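Local coordinates for glucosidase (Croceicoccus marinus, PDB 5Z3K), which is a beta-glucosidase of glycoside hydrolase family 39 that probably hydrolyses O-glycosidic bonds, releasing terminal glucose units from its substrates, at residues L23-A31 and R303-H311. Sequence-based numbering, arbitrary orientation.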
# COMPACT_ATOMS: atom_id res chain seq x y z
N LEU A 23 -5.17 0.84 6.62
CA LEU A 23 -4.62 1.13 5.31
C LEU A 23 -3.26 0.47 5.07
O LEU A 23 -2.59 0.78 4.07
CB LEU A 23 -4.49 2.64 5.11
CG LEU A 23 -5.79 3.46 5.14
CD1 LEU A 23 -5.54 4.91 4.66
CD2 LEU A 23 -6.82 2.78 4.30
N HIS A 24 -2.83 -0.44 5.95
CA HIS A 24 -1.48 -1.01 5.85
C HIS A 24 -1.47 -2.21 4.90
O HIS A 24 -1.22 -3.35 5.28
CB HIS A 24 -0.94 -1.44 7.21
CG HIS A 24 0.55 -1.41 7.28
ND1 HIS A 24 1.28 -0.26 7.10
CD2 HIS A 24 1.46 -2.39 7.54
CE1 HIS A 24 2.57 -0.52 7.22
NE2 HIS A 24 2.71 -1.81 7.50
N GLY A 25 -1.71 -1.92 3.62
CA GLY A 25 -1.50 -2.91 2.58
C GLY A 25 -0.11 -2.80 1.98
O GLY A 25 0.57 -1.79 2.12
N THR A 26 0.30 -3.85 1.26
CA THR A 26 1.62 -3.81 0.63
C THR A 26 1.65 -4.82 -0.51
O THR A 26 0.74 -5.62 -0.69
CB THR A 26 2.75 -4.10 1.62
OG1 THR A 26 3.99 -3.68 1.06
CG2 THR A 26 2.83 -5.60 1.91
N SER A 27 2.73 -4.75 -1.27
CA SER A 27 2.97 -5.71 -2.33
C SER A 27 4.37 -6.28 -2.14
O SER A 27 5.15 -5.80 -1.31
CB SER A 27 2.83 -5.07 -3.71
OG SER A 27 3.96 -4.28 -4.01
N GLY A 28 4.68 -7.30 -2.92
CA GLY A 28 5.96 -7.99 -2.84
C GLY A 28 5.79 -9.47 -2.54
O GLY A 28 4.69 -9.97 -2.31
N ILE A 29 6.93 -10.16 -2.52
CA ILE A 29 7.03 -11.60 -2.32
C ILE A 29 7.55 -11.82 -0.90
O ILE A 29 8.72 -11.50 -0.61
CB ILE A 29 7.95 -12.24 -3.36
CG1 ILE A 29 7.36 -12.06 -4.77
CG2 ILE A 29 8.18 -13.72 -3.03
CD1 ILE A 29 8.34 -12.38 -5.93
N PRO A 30 6.74 -12.37 0.02
CA PRO A 30 7.17 -12.45 1.42
C PRO A 30 8.01 -13.66 1.79
O PRO A 30 8.61 -13.65 2.88
CB PRO A 30 5.83 -12.49 2.18
CG PRO A 30 4.88 -13.14 1.23
CD PRO A 30 5.31 -12.67 -0.15
N ALA A 31 8.10 -14.66 0.92
CA ALA A 31 8.73 -15.93 1.26
C ALA A 31 8.79 -16.79 -0.00
O ALA A 31 8.04 -16.54 -0.95
CB ALA A 31 7.96 -16.66 2.37
N ARG A 303 7.67 -1.38 -2.08
CA ARG A 303 7.20 -2.75 -1.90
C ARG A 303 7.93 -3.33 -0.68
O ARG A 303 9.12 -3.03 -0.48
CB ARG A 303 7.46 -3.61 -3.15
CG ARG A 303 8.90 -3.50 -3.70
CD ARG A 303 9.04 -4.14 -5.10
NE ARG A 303 9.10 -5.60 -5.00
CZ ARG A 303 9.14 -6.44 -6.04
NH1 ARG A 303 9.10 -5.98 -7.29
NH2 ARG A 303 9.19 -7.74 -5.82
N ALA A 304 7.24 -4.14 0.13
CA ALA A 304 7.80 -4.65 1.39
C ALA A 304 8.54 -5.99 1.18
O ALA A 304 8.23 -7.02 1.79
CB ALA A 304 6.70 -4.80 2.44
N ASP A 305 9.55 -5.96 0.32
CA ASP A 305 10.42 -7.13 0.18
C ASP A 305 11.80 -6.63 -0.21
O ASP A 305 12.11 -5.44 -0.08
CB ASP A 305 9.82 -8.17 -0.79
CG ASP A 305 9.71 -7.68 -2.25
OD1 ASP A 305 10.24 -6.61 -2.62
OD2 ASP A 305 9.07 -8.42 -3.04
N THR A 306 12.67 -7.56 -0.65
CA THR A 306 14.02 -7.17 -1.04
C THR A 306 14.07 -6.42 -2.36
O THR A 306 15.15 -5.97 -2.75
CB THR A 306 14.94 -8.38 -1.13
OG1 THR A 306 14.56 -9.18 -2.27
CG2 THR A 306 14.85 -9.19 0.15
N GLY A 307 12.95 -6.28 -3.06
CA GLY A 307 12.96 -5.66 -4.35
C GLY A 307 13.34 -6.58 -5.48
O GLY A 307 13.36 -6.14 -6.63
N ALA A 308 13.65 -7.84 -5.19
CA ALA A 308 13.93 -8.83 -6.22
C ALA A 308 12.70 -8.96 -7.11
O ALA A 308 11.63 -9.39 -6.66
CB ALA A 308 14.31 -10.18 -5.59
N ASP A 309 12.84 -8.56 -8.37
CA ASP A 309 11.72 -8.41 -9.28
C ASP A 309 11.89 -9.47 -10.36
O ASP A 309 12.83 -9.42 -11.14
CB ASP A 309 11.71 -6.99 -9.86
CG ASP A 309 10.62 -6.76 -10.91
OD1 ASP A 309 10.23 -7.70 -11.63
OD2 ASP A 309 10.18 -5.60 -11.02
N PHE A 310 10.99 -10.45 -10.37
CA PHE A 310 11.09 -11.60 -11.26
C PHE A 310 10.33 -11.40 -12.56
O PHE A 310 10.12 -12.37 -13.31
CB PHE A 310 10.62 -12.86 -10.53
CG PHE A 310 11.46 -13.21 -9.34
CD1 PHE A 310 11.22 -12.63 -8.11
CD2 PHE A 310 12.51 -14.10 -9.47
CE1 PHE A 310 12.01 -12.95 -7.01
CE2 PHE A 310 13.31 -14.43 -8.37
CZ PHE A 310 13.06 -13.84 -7.14
N HIS A 311 9.91 -10.18 -12.84
CA HIS A 311 9.33 -9.81 -14.12
C HIS A 311 10.27 -8.96 -14.95
O HIS A 311 10.53 -9.28 -16.11
CB HIS A 311 8.00 -9.10 -13.86
CG HIS A 311 7.09 -9.89 -12.96
ND1 HIS A 311 6.33 -10.94 -13.43
CD2 HIS A 311 6.88 -9.83 -11.63
CE1 HIS A 311 5.65 -11.47 -12.42
NE2 HIS A 311 5.96 -10.81 -11.32
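Two donors grip Asp-305 OD2: the backbone N of Ile-29 at 2.8 Å, on a nearly straight path (167°), and Arg-303 NH2 at 2.9 Å. They use different sides of the oxygen, the amide arriving on the anti side, tilted from the carboxylate plane, and the guanidinium at the syn lone pair. In this TIM barrel strand 298-301 pairs with strand 25-27 to close the ring, and the site sits where the chain runs on past both strands. Arg-303 holds the carboxylate side-on in a salt bridge, its NE meeting Asp-305 OD1 at 2.8 Å; a bend at chi3 (-78°) turns its guanidinium back to the acid. Asp-305 OD1 also accepts the Gly-307 N in an Asx turn, from above the carboxylate plane, so both oxygens have two donors and the group's rotation is fixed. Were Asp-305 an alanine, the Ile-29 amide and the Arg-303 guanidinium would probably be left without these acceptors, and the arginine set free to turn. Gly-28 CA packs 3.1 Å from Asp-305 OD2; a side chain there would clash with this oxygen, and the backbone angles of Gly-28 themselves call for glycine. Ala-304 N, in the loop beyond the strand, donates to Ser-27 O at 3.0 Å; Ser-27 also bonds to Phe-301 through its backbone. Thr-26 OG1 is hydrogen-bonded to Phe-301 O and takes a weak bond from Ala-304 N. At the far end the contact is apolar: Ile-29, which also touches Trp-94 of helix 89-100, brings its CD1 to 3.6 Å from Phe-310 CD1.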